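Local coordinates for protein arginine kinase (Anthopleura japonica, PDB 4RF8) that catalyses the reversible transfer of a phosphate group between ATP and L-arginine, giving phospho-L-arginine and ADP, at residues 130-135 with 286-291; 282-287 with 342-347; 306-311 with 335-340. All coordinates share one frame; numbering follows the deposited sequence.

Interaction 1 of 3, residues 130-135 with 286-291. With ADP (adenosine-5'-diphosphate), chain C.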
loop_
_atom_site.group_PDB
_atom_site.type_symbol
_atom_site.label_atom_id
_atom_site.label_comp_id
_atom_site.label_asym_id
_atom_site.label_seq_id
_atom_site.Cartn_x
_atom_site.Cartn_y
_atom_site.Cartn_z
ATOM N N THR A 130 7.579 -2.574 -2.656
ATOM C CA THR A 130 8.786 -3.334 -2.945
ATOM C C THR A 130 8.382 -4.757 -3.316
ATOM O O THR A 130 7.463 -5.317 -2.719
ATOM C CB THR A 130 9.717 -3.360 -1.721
ATOM O OG1 THR A 130 10.095 -2.021 -1.378
ATOM C CG2 THR A 130 10.969 -4.174 -2.001
ATOM N N ARG A 131 9.059 -5.340 -4.301
ATOM C CA ARG A 131 8.697 -6.668 -4.784
ATOM C C ARG A 131 9.918 -7.384 -5.345
ATOM O O ARG A 131 10.697 -6.795 -6.095
ATOM C CB ARG A 131 7.622 -6.541 -5.866
ATOM C CG ARG A 131 7.175 -7.849 -6.504
ATOM C CD ARG A 131 6.256 -7.558 -7.686
ATOM N NE ARG A 131 5.692 -8.764 -8.287
ATOM C CZ ARG A 131 6.160 -9.347 -9.386
ATOM N NH1 ARG A 131 5.576 -10.440 -9.857
ATOM N NH2 ARG A 131 7.211 -8.840 -10.018
ATOM N N ILE A 132 10.094 -8.647 -4.966
ATOM C CA ILE A 132 11.163 -9.463 -5.534
ATOM C C ILE A 132 10.619 -10.813 -6.012
ATOM O O ILE A 132 9.987 -11.548 -5.246
ATOM C CB ILE A 132 12.323 -9.678 -4.541
ATOM C CG1 ILE A 132 12.798 -8.342 -3.972
ATOM C CG2 ILE A 132 13.486 -10.387 -5.223
ATOM C CD1 ILE A 132 13.829 -8.468 -2.871
ATOM N N ARG A 133 10.866 -11.125 -7.282
ATOM C CA ARG A 133 10.401 -12.368 -7.887
ATOM C C ARG A 133 11.592 -13.209 -8.324
ATOM O O ARG A 133 12.565 -12.672 -8.851
ATOM C CB ARG A 133 9.509 -12.060 -9.101
ATOM C CG ARG A 133 9.093 -13.273 -9.945
ATOM C CD ARG A 133 10.057 -13.552 -11.111
ATOM N NE ARG A 133 9.905 -12.622 -12.228
ATOM C CZ ARG A 133 10.691 -12.608 -13.302
ATOM N NH1 ARG A 133 10.479 -11.731 -14.275
ATOM N NH2 ARG A 133 11.692 -13.470 -13.406
ATOM N N VAL A 134 11.514 -14.522 -8.109
ATOM C CA VAL A 134 12.467 -15.455 -8.710
ATOM C C VAL A 134 11.742 -16.589 -9.438
ATOM O O VAL A 134 10.645 -16.996 -9.047
ATOM C CB VAL A 134 13.461 -16.048 -7.682
ATOM C CG1 VAL A 134 14.319 -14.956 -7.075
ATOM C CG2 VAL A 134 12.725 -16.814 -6.591
ATOM N N ALA A 135 12.360 -17.085 -10.504
ATOM C CA ALA A 135 11.851 -18.252 -11.217
ATOM C C ALA A 135 12.745 -19.453 -10.916
ATOM O O ALA A 135 13.971 -19.363 -11.011
ATOM C CB ALA A 135 11.802 -17.986 -12.712
ATOM N N MET A 286 15.788 -13.584 -11.394
ATOM C CA MET A 286 15.259 -12.631 -10.428
ATOM C C MET A 286 14.913 -11.266 -11.008
ATOM O O MET A 286 15.680 -10.688 -11.780
ATOM C CB MET A 286 16.242 -12.452 -9.264
ATOM C CG MET A 286 15.889 -11.289 -8.342
ATOM S SD MET A 286 17.055 -11.000 -6.998
ATOM C CE MET A 286 16.622 -12.341 -5.895
ATOM N N ARG A 287 13.746 -10.761 -10.622
ATOM C CA ARG A 287 13.394 -9.370 -10.854
ATOM C C ARG A 287 13.075 -8.705 -9.517
ATOM O O ARG A 287 12.035 -8.968 -8.908
ATOM C CB ARG A 287 12.205 -9.251 -11.810
ATOM C CG ARG A 287 11.814 -7.814 -12.127
ATOM C CD ARG A 287 10.756 -7.733 -13.217
ATOM N NE ARG A 287 10.477 -6.349 -13.593
ATOM C CZ ARG A 287 9.520 -5.601 -13.051
ATOM N NH1 ARG A 287 9.343 -4.352 -13.453
ATOM N NH2 ARG A 287 8.736 -6.104 -12.107
ATOM N N ALA A 288 13.994 -7.867 -9.049
ATOM C CA ALA A 288 13.756 -7.058 -7.861
ATOM C C ALA A 288 13.221 -5.706 -8.310
ATOM O O ALA A 288 13.745 -5.117 -9.255
ATOM C CB ALA A 288 15.027 -6.892 -7.059
ATOM N N SER A 289 12.183 -5.216 -7.637
ATOM C CA SER A 289 11.474 -4.029 -8.105
ATOM C C SER A 289 10.991 -3.110 -6.984
ATOM O O SER A 289 10.682 -3.557 -5.878
ATOM C CB SER A 289 10.288 -4.441 -8.978
ATOM O OG SER A 289 9.431 -3.346 -9.235
ATOM N N VAL A 290 10.922 -1.819 -7.293
ATOM C CA VAL A 290 10.452 -0.813 -6.353
ATOM C C VAL A 290 9.631 0.228 -7.107
ATOM O O VAL A 290 10.026 0.667 -8.186
ATOM C CB VAL A 290 11.637 -0.120 -5.631
ATOM C CG1 VAL A 290 11.217 1.225 -5.067
ATOM C CG2 VAL A 290 12.199 -1.006 -4.529
ATOM N N HIS A 291 8.476 0.595 -6.558
ATOM C CA HIS A 291 7.719 1.720 -7.090
ATOM C C HIS A 291 8.072 2.970 -6.289
ATOM O O HIS A 291 7.910 3.002 -5.067
ATOM C CB HIS A 291 6.212 1.439 -7.056
ATOM C CG HIS A 291 5.760 0.429 -8.067
ATOM N ND1 HIS A 291 4.433 0.114 -8.264
ATOM C CD2 HIS A 291 6.462 -0.334 -8.939
ATOM C CE1 HIS A 291 4.337 -0.800 -9.214
ATOM N NE2 HIS A 291 5.552 -1.089 -9.639
HETATM P PB ADP C . 7.616 -10.412 -13.392
HETATM O O1B ADP C . 6.223 -10.989 -13.440
HETATM O O2B ADP C . 8.368 -10.720 -12.123
HETATM O O3B ADP C . 8.422 -10.645 -14.646
HETATM P PA ADP C . 6.176 -8.020 -13.961
HETATM O O1A ADP C . 6.635 -6.650 -14.403
HETATM O O2A ADP C . 5.446 -8.923 -14.921
HETATM O O3A ADP C . 7.440 -8.809 -13.343
HETATM O "O5'" ADP C . 5.244 -7.843 -12.663
HETATM C "C5'" ADP C . 3.902 -8.324 -12.669
HETATM C "C4'" ADP C . 3.035 -7.364 -11.871
HETATM O "O4'" ADP C . 3.706 -6.999 -10.661
HETATM C "C3'" ADP C . 2.798 -6.090 -12.669
HETATM O "O3'" ADP C . 1.393 -5.851 -12.793
HETATM C "C2'" ADP C . 3.437 -4.984 -11.855
HETATM O "O2'" ADP C . 2.600 -3.828 -11.819
HETATM C "C1'" ADP C . 3.595 -5.586 -10.469
HETATM N N9 ADP C . 4.768 -5.001 -9.769
HETATM C C8 ADP C . 6.036 -4.927 -10.222
HETATM N N7 ADP C . 6.845 -4.314 -9.318
HETATM C C5 ADP C . 6.086 -3.978 -8.257
HETATM C C6 ADP C . 6.301 -3.305 -6.953
HETATM N N6 ADP C . 7.526 -2.855 -6.583
HETATM N N1 ADP C . 5.231 -3.158 -6.143
HETATM C C2 ADP C . 4.008 -3.596 -6.489
HETATM N N3 ADP C . 3.741 -4.212 -7.654
HETATM C C4 ADP C . 4.720 -4.427 -8.565
HETATM O O HOH W 1 9.581 -7.576 -9.360
#
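Arg131 pairs with Ser289 and Arg133 with Arg287 as antiparallel hydrogen-bonded pairs, the strands' axes 4.6 Å apart at 169°. Each pair makes two backbone bonds, the shortest Ser289 N to Arg131 O at 2.7 Å.

The arginines and Ser289 share the sheet face that holds the ADP. Arg131 is extended, CG anti to the backbone N (chi1 178°), and carries CD along one face of the adenine near ADP C4 and N9; NH2 donates to ADP O2B at 3.1 Å. Arg133 bends at chi2 and chi3, which turns NE toward O2B and NH1 toward O3B of the beta-phosphate, but the refined distances are too short to trust. Arg287 CB covers one face of that guanidinium. Arg287 places its own guanidinium under ADP O1A, and NH1 forms a salt bridge with Asp333. A water accepts from Arg131 NH2 (2.8 Å) and donates to Arg287 O. The three arginines surround the diphosphate with positive charge. The His291 ring lies over the adenine, NE2 3.2 Å from ADP C5.

On the other face, Met286 CE meets Ile132 CG2 (3.8 Å) and Val134 CG1 (3.7 Å). Helices 246-263 and 344-369 cover this side, and strands 235-242 and 331-336 flank the pair.

Interaction 2 of 3, residues 282-287 with 342-347. With ADP (adenosine-5'-diphosphate), chain C.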
loop_
_atom_site.group_PDB
_atom_site.type_symbol
_atom_site.label_atom_id
_atom_site.label_comp_id
_atom_site.label_asym_id
_atom_site.label_seq_id
_atom_site.Cartn_x
_atom_site.Cartn_y
_atom_site.Cartn_z
ATOM N N LEU A 282 17.475 -16.723 -17.201
ATOM C CA LEU A 282 18.554 -17.527 -16.626
ATOM C C LEU A 282 19.346 -16.778 -15.553
ATOM O O LEU A 282 19.124 -15.588 -15.319
ATOM C CB LEU A 282 19.491 -18.028 -17.720
ATOM C CG LEU A 282 18.875 -19.057 -18.662
ATOM C CD1 LEU A 282 19.741 -19.245 -19.892
ATOM C CD2 LEU A 282 18.674 -20.380 -17.945
ATOM N N GLY A 283 20.266 -17.484 -14.900
ATOM C CA GLY A 283 21.096 -16.885 -13.870
ATOM C C GLY A 283 20.407 -16.821 -12.522
ATOM O O GLY A 283 20.231 -17.842 -11.857
ATOM N N THR A 284 20.023 -15.611 -12.125
ATOM C CA THR A 284 19.324 -15.387 -10.868
ATOM C C THR A 284 17.848 -15.704 -11.015
ATOM O O THR A 284 17.174 -16.018 -10.034
ATOM C CB THR A 284 19.439 -13.925 -10.422
ATOM O OG1 THR A 284 18.876 -13.071 -11.425
ATOM C CG2 THR A 284 20.889 -13.551 -10.194
ATOM N N GLY A 285 17.348 -15.599 -12.243
ATOM C CA GLY A 285 15.925 -15.722 -12.502
ATOM C C GLY A 285 15.126 -14.689 -11.732
ATOM O O GLY A 285 13.935 -14.878 -11.467
ATOM N N MET A 286 15.788 -13.584 -11.394
ATOM C CA MET A 286 15.259 -12.631 -10.428
ATOM C C MET A 286 14.913 -11.266 -11.008
ATOM O O MET A 286 15.680 -10.688 -11.780
ATOM C CB MET A 286 16.242 -12.452 -9.264
ATOM C CG MET A 286 15.889 -11.289 -8.342
ATOM S SD MET A 286 17.055 -11.000 -6.998
ATOM C CE MET A 286 16.622 -12.341 -5.895
ATOM N N ARG A 287 13.746 -10.761 -10.622
ATOM C CA ARG A 287 13.394 -9.370 -10.854
ATOM C C ARG A 287 13.075 -8.705 -9.517
ATOM O O ARG A 287 12.035 -8.968 -8.908
ATOM C CB ARG A 287 12.205 -9.251 -11.810
ATOM C CG ARG A 287 11.814 -7.814 -12.127
ATOM C CD ARG A 287 10.756 -7.733 -13.217
ATOM N NE ARG A 287 10.477 -6.349 -13.593
ATOM C CZ ARG A 287 9.520 -5.601 -13.051
ATOM N NH1 ARG A 287 9.343 -4.352 -13.453
ATOM N NH2 ARG A 287 8.736 -6.104 -12.107
ATOM N N LEU A 342 25.900 -12.247 -12.201
ATOM C CA LEU A 342 25.872 -11.655 -10.867
ATOM C C LEU A 342 24.956 -12.476 -9.968
ATOM O O LEU A 342 24.060 -13.161 -10.455
ATOM C CB LEU A 342 25.408 -10.194 -10.920
ATOM C CG LEU A 342 23.911 -9.865 -10.946
ATOM C CD1 LEU A 342 23.706 -8.361 -10.939
ATOM C CD2 LEU A 342 23.194 -10.485 -12.140
ATOM N N SER A 343 25.186 -12.413 -8.660
ATOM C CA SER A 343 24.383 -13.176 -7.713
ATOM C C SER A 343 23.072 -12.458 -7.409
ATOM O O SER A 343 22.918 -11.275 -7.718
ATOM C CB SER A 343 25.157 -13.408 -6.416
ATOM O OG SER A 343 25.268 -12.215 -5.664
ATOM N N GLU A 344 22.128 -13.178 -6.811
ATOM C CA GLU A 344 20.864 -12.584 -6.396
ATOM C C GLU A 344 21.114 -11.490 -5.358
ATOM O O GLU A 344 20.453 -10.452 -5.364
ATOM C CB GLU A 344 19.925 -13.653 -5.829
ATOM C CG GLU A 344 19.468 -14.702 -6.842
ATOM C CD GLU A 344 20.479 -15.817 -7.040
ATOM O OE1 GLU A 344 21.575 -15.746 -6.445
ATOM O OE2 GLU A 344 20.175 -16.766 -7.790
ATOM N N VAL A 345 22.081 -11.737 -4.478
ATOM C CA VAL A 345 22.509 -10.759 -3.480
ATOM C C VAL A 345 23.011 -9.471 -4.132
ATOM O O VAL A 345 22.607 -8.372 -3.749
ATOM C CB VAL A 345 23.605 -11.348 -2.566
ATOM C CG1 VAL A 345 24.453 -10.248 -1.935
ATOM C CG2 VAL A 345 22.983 -12.218 -1.495
ATOM N N GLN A 346 23.894 -9.617 -5.116
ATOM C CA GLN A 346 24.442 -8.478 -5.844
ATOM C C GLN A 346 23.346 -7.713 -6.578
ATOM O O GLN A 346 23.377 -6.486 -6.662
ATOM C CB GLN A 346 25.509 -8.944 -6.836
ATOM C CG GLN A 346 26.856 -9.274 -6.203
ATOM C CD GLN A 346 27.770 -10.041 -7.140
ATOM O OE1 GLN A 346 27.308 -10.790 -8.001
ATOM N NE2 GLN A 346 29.074 -9.857 -6.977
ATOM N N CYS A 347 22.380 -8.455 -7.106
ATOM C CA CYS A 347 21.245 -7.877 -7.814
ATOM C C CYS A 347 20.405 -6.982 -6.900
ATOM O O CYS A 347 20.074 -5.847 -7.254
ATOM C CB CYS A 347 20.386 -8.999 -8.396
ATOM S SG CYS A 347 18.820 -8.466 -9.096
HETATM P PB ADP C . 7.616 -10.412 -13.392
HETATM O O1B ADP C . 6.223 -10.989 -13.440
HETATM O O2B ADP C . 8.368 -10.720 -12.123
HETATM O O3B ADP C . 8.422 -10.645 -14.646
HETATM P PA ADP C . 6.176 -8.020 -13.961
HETATM O O1A ADP C . 6.635 -6.650 -14.403
HETATM O O2A ADP C . 5.446 -8.923 -14.921
HETATM O O3A ADP C . 7.440 -8.809 -13.343
HETATM O "O5'" ADP C . 5.244 -7.843 -12.663
HETATM C "C5'" ADP C . 3.902 -8.324 -12.669
HETATM C "C4'" ADP C . 3.035 -7.364 -11.871
HETATM O "O4'" ADP C . 3.706 -6.999 -10.661
HETATM C "C3'" ADP C . 2.798 -6.090 -12.669
HETATM O "O3'" ADP C . 1.393 -5.851 -12.793
HETATM C "C2'" ADP C . 3.437 -4.984 -11.855
HETATM O "O2'" ADP C . 2.600 -3.828 -11.819
HETATM C "C1'" ADP C . 3.595 -5.586 -10.469
HETATM N N9 ADP C . 4.768 -5.001 -9.769
HETATM C C8 ADP C . 6.036 -4.927 -10.222
HETATM N N7 ADP C . 6.845 -4.314 -9.318
HETATM C C5 ADP C . 6.086 -3.978 -8.257
HETATM C C6 ADP C . 6.301 -3.305 -6.953
HETATM N N6 ADP C . 7.526 -2.855 -6.583
HETATM N N1 ADP C . 5.231 -3.158 -6.143
HETATM C C2 ADP C . 4.008 -3.596 -6.489
HETATM N N3 ADP C . 3.741 -4.212 -7.654
HETATM C C4 ADP C . 4.720 -4.427 -8.565
#
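Thr284 and Met286 pack on Glu344 and Cys347 where a type II' beta turn, Leu282 to Gly285, meets the start of helix 344-369. The turn leads into strand 286-293, whose Arg287 points away from the helix toward ADP. Gly283 has the positive phi this turn type requires.

Thr284 makes the central contact. Its CG2 is set anti to the carbonyl carbon, and the methyl approaches Leu342 O at 3.2 Å. Thr284 CB rests on Glu344 CG at 3.7 Å. With chi1 at 59°, OG1 is turned back to its own chain and accepts from Met286 N at 3.1 Å, an ST turn. It also makes a weak hydrogen bond to Arg339 O.

In Met286 the bend at chi3 (-76°) brings CE to Glu344 CB at 3.6 Å, while SD lies 3.7 Å from Cys347 SG. Glu344 offers its CB and CG to these contacts, and the bend at chi2 brings the carboxylate beside the turn, OE2 nearest Thr284 CA. OE1 accepts from Asp109 N, and OE2 makes a long, weak ion pair with Arg136.

A capping box closes the helix start: Ser343 OG accepts from Gln346 N at 3.0 Å, and Ser343 N donates to Gln346 OE1 at 2.8 Å.

No hydrogen bond crosses between the two segments. Aliphatic and sulfur contacts and a methyl against a carbonyl oxygen join them, while the buried polar groups of Thr284 and Glu344 find partners in the turn, in loops and in Arg136 of strand 127-136. Arg136, which also binds Thr284 O, probably offsets the charge of Glu344.

Interaction 3 of 3, residues 306-311 with 335-340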
loop_
_atom_site.group_PDB
_atom_site.type_symbol
_atom_site.label_atom_id
_atom_site.label_comp_id
_atom_site.label_asym_id
_atom_site.label_seq_id
_atom_site.Cartn_x
_atom_site.Cartn_y
_atom_site.Cartn_z
ATOM N N ILE A 306 22.923 7.304 -13.727
ATOM C CA ILE A 306 22.737 6.593 -12.466
ATOM C C ILE A 306 22.190 5.191 -12.736
ATOM O O ILE A 306 22.641 4.210 -12.141
ATOM C CB ILE A 306 21.791 7.364 -11.525
ATOM C CG1 ILE A 306 22.482 8.620 -10.996
ATOM C CG2 ILE A 306 21.353 6.498 -10.358
ATOM C CD1 ILE A 306 21.531 9.663 -10.474
ATOM N N LEU A 307 21.218 5.108 -13.639
ATOM C CA LEU A 307 20.645 3.830 -14.055
ATOM C C LEU A 307 21.724 2.913 -14.628
ATOM O O LEU A 307 21.808 1.736 -14.279
ATOM C CB LEU A 307 19.546 4.054 -15.095
ATOM C CG LEU A 307 18.432 5.035 -14.733
ATOM C CD1 LEU A 307 17.397 5.127 -15.842
ATOM C CD2 LEU A 307 17.769 4.642 -13.425
ATOM N N THR A 308 22.543 3.473 -15.513
ATOM C CA THR A 308 23.652 2.753 -16.127
ATOM C C THR A 308 24.650 2.279 -15.074
ATOM O O THR A 308 25.117 1.140 -15.112
ATOM C CB THR A 308 24.392 3.647 -17.139
ATOM O OG1 THR A 308 23.464 4.153 -18.107
ATOM C CG2 THR A 308 25.483 2.869 -17.849
ATOM N N LYS A 309 24.967 3.162 -14.134
ATOM C CA LYS A 309 25.994 2.902 -13.130
ATOM C C LYS A 309 25.630 1.750 -12.195
ATOM O O LYS A 309 26.488 0.944 -11.830
ATOM C CB LYS A 309 26.269 4.179 -12.331
ATOM C CG LYS A 309 27.437 4.095 -11.366
ATOM C CD LYS A 309 28.027 5.478 -11.117
ATOM C CE LYS A 309 28.300 5.710 -9.643
ATOM N NZ LYS A 309 29.090 4.601 -9.047
ATOM N N TYR A 310 24.358 1.672 -11.816
ATOM C CA TYR A 310 23.898 0.625 -10.911
ATOM C C TYR A 310 23.181 -0.493 -11.666
ATOM O O TYR A 310 22.657 -1.425 -11.056
ATOM C CB TYR A 310 23.001 1.214 -9.815
ATOM C CG TYR A 310 23.712 2.221 -8.940
ATOM C CD1 TYR A 310 24.528 1.807 -7.897
ATOM C CD2 TYR A 310 23.569 3.584 -9.161
ATOM C CE1 TYR A 310 25.182 2.719 -7.101
ATOM C CE2 TYR A 310 24.220 4.504 -8.369
ATOM C CZ TYR A 310 25.024 4.065 -7.341
ATOM O OH TYR A 310 25.676 4.976 -6.546
ATOM N N HIS A 311 23.175 -0.390 -12.994
ATOM C CA HIS A 311 22.567 -1.396 -13.863
ATOM C C HIS A 311 21.104 -1.645 -13.515
ATOM O O HIS A 311 20.700 -2.775 -13.246
ATOM C CB HIS A 311 23.367 -2.703 -13.831
ATOM C CG HIS A 311 24.794 -2.545 -14.254
ATOM N ND1 HIS A 311 25.828 -2.420 -13.350
ATOM C CD2 HIS A 311 25.358 -2.482 -15.482
ATOM C CE1 HIS A 311 26.968 -2.291 -14.005
ATOM N NE2 HIS A 311 26.711 -2.325 -15.299
ATOM N N SER A 335 13.822 -1.455 -11.552
ATOM C CA SER A 335 14.190 -2.864 -11.469
ATOM C C SER A 335 15.587 -3.117 -12.017
ATOM O O SER A 335 16.135 -2.300 -12.756
ATOM C CB SER A 335 13.171 -3.743 -12.200
ATOM O OG SER A 335 13.033 -3.355 -13.556
ATOM N N ASN A 336 16.154 -4.256 -11.641
ATOM C CA ASN A 336 17.454 -4.677 -12.139
ATOM C C ASN A 336 17.402 -5.046 -13.614
ATOM O O ASN A 336 16.412 -5.606 -14.089
ATOM C CB ASN A 336 17.944 -5.882 -11.347
ATOM C CG ASN A 336 16.928 -7.007 -11.321
ATOM O OD1 ASN A 336 15.770 -6.802 -10.957
ATOM N ND2 ASN A 336 17.355 -8.203 -11.714
ATOM N N ARG A 337 18.473 -4.739 -14.337
ATOM C CA ARG A 337 18.570 -5.119 -15.738
ATOM C C ARG A 337 19.239 -6.479 -15.894
ATOM O O ARG A 337 19.043 -7.163 -16.899
ATOM C CB ARG A 337 19.355 -4.067 -16.525
ATOM C CG ARG A 337 18.506 -3.193 -17.436
ATOM C CD ARG A 337 19.373 -2.481 -18.467
ATOM N NE ARG A 337 20.010 -1.278 -17.937
ATOM C CZ ARG A 337 19.735 -0.045 -18.353
ATOM N NH1 ARG A 337 18.840 0.149 -19.311
ATOM N NH2 ARG A 337 20.361 0.992 -17.816
ATOM N N ARG A 338 20.024 -6.872 -14.894
ATOM C CA ARG A 338 20.872 -8.059 -15.009
ATOM C C ARG A 338 20.293 -9.316 -14.363
ATOM O O ARG A 338 19.596 -9.245 -13.350
ATOM C CB ARG A 338 22.264 -7.777 -14.438
ATOM C CG ARG A 338 23.052 -6.742 -15.222
ATOM C CD ARG A 338 24.509 -6.707 -14.790
ATOM N NE ARG A 338 25.367 -6.104 -15.809
ATOM C CZ ARG A 338 26.686 -5.986 -15.699
ATOM N NH1 ARG A 338 27.303 -6.426 -14.611
ATOM N NH2 ARG A 338 27.388 -5.425 -16.675
ATOM N N ARG A 339 20.607 -10.463 -14.964
ATOM C CA ARG A 339 20.165 -11.768 -14.482
ATOM C C ARG A 339 21.355 -12.721 -14.379
ATOM O O ARG A 339 21.480 -13.477 -13.412
ATOM C CB ARG A 339 19.123 -12.355 -15.438
ATOM C CG ARG A 339 17.900 -11.476 -15.658
ATOM C CD ARG A 339 16.869 -11.658 -14.556
ATOM N NE ARG A 339 16.119 -10.432 -14.292
ATOM C CZ ARG A 339 15.086 -10.008 -15.015
ATOM N NH1 ARG A 339 14.672 -10.707 -16.064
ATOM N NH2 ARG A 339 14.470 -8.880 -14.693
ATOM N N LEU A 340 22.225 -12.671 -15.385
ATOM C CA LEU A 340 23.367 -13.582 -15.500
ATOM C C LEU A 340 24.702 -12.886 -15.224
ATOM O O LEU A 340 24.916 -11.745 -15.640
ATOM C CB LEU A 340 23.402 -14.211 -16.898
ATOM C CG LEU A 340 22.930 -15.655 -17.059
ATOM C CD1 LEU A 340 22.989 -16.089 -18.517
ATOM C CD2 LEU A 340 23.777 -16.576 -16.210
HETATM O O HOH W 2 21.086 -5.475 -12.322
#
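His311 meets Arg337 and Arg338 at the Schellman motif that closes helix 303-310. His311 is the residue with positive phi (56°) in that motif, and the chain turns there into edge strand 312-316. The opposing segment is the end of strand 331-336 and the loop after it, within the catalytic domain of the phosphagen kinase fold.

The backbone supplies one direct hydrogen bond. Arg337 N donates to His311 O at 3.2 Å, nearly straight at 167° but from above the carbonyl plane. A water donates to the same His311 O at 2.9 Å and accepts from Arg338 N. This one carbonyl thus holds Arg337 directly and Arg338 through the water.

The side chains add a stack. The guanidinium of Arg338 lies flat on the His311 ring, with centres 3.9 Å apart and planes at 26°. It is offset toward the ring's rim. Arg338 reaches it as a chain extended from CG to NE. The opposite face of the ring lies over Thr308 O of the last helical turn, so the imidazole is held between a guanidinium and a carbonyl.

Arg337 makes a looser contact: bent at chi3, it swings its guanidinium along the helix end near Leu307 and Thr308.

Asn336 forms hydrogen bonds elsewhere, to Ala288 N and Met286 O on strand 286-293. Within its own loop, Asn336 ND2 donates to Arg338 O at 3.0 Å.

In the fold
The three contacts lie in the first repeat of the chain, in its phosphagen kinase C-terminal region, with centres 10 to 13 Å apart. Interaction 1 joins two inner strands of the eight-stranded antiparallel sheet and carries the nucleotide. Interaction 2 shares Met286 and Arg287 with it and ties the entry of strand 286-293 to helix 344-369. Along the chain, interaction 1 closes before interaction 3 opens, and interaction 3 is nested inside the loop that interaction 2 closes. It binds helix 303-310 to the end of strand 331-336, and Asn336 ties it to the strand used by the other two. The ADP-binding strand 286-293 thus lies between two strands, with the helix contact at its start.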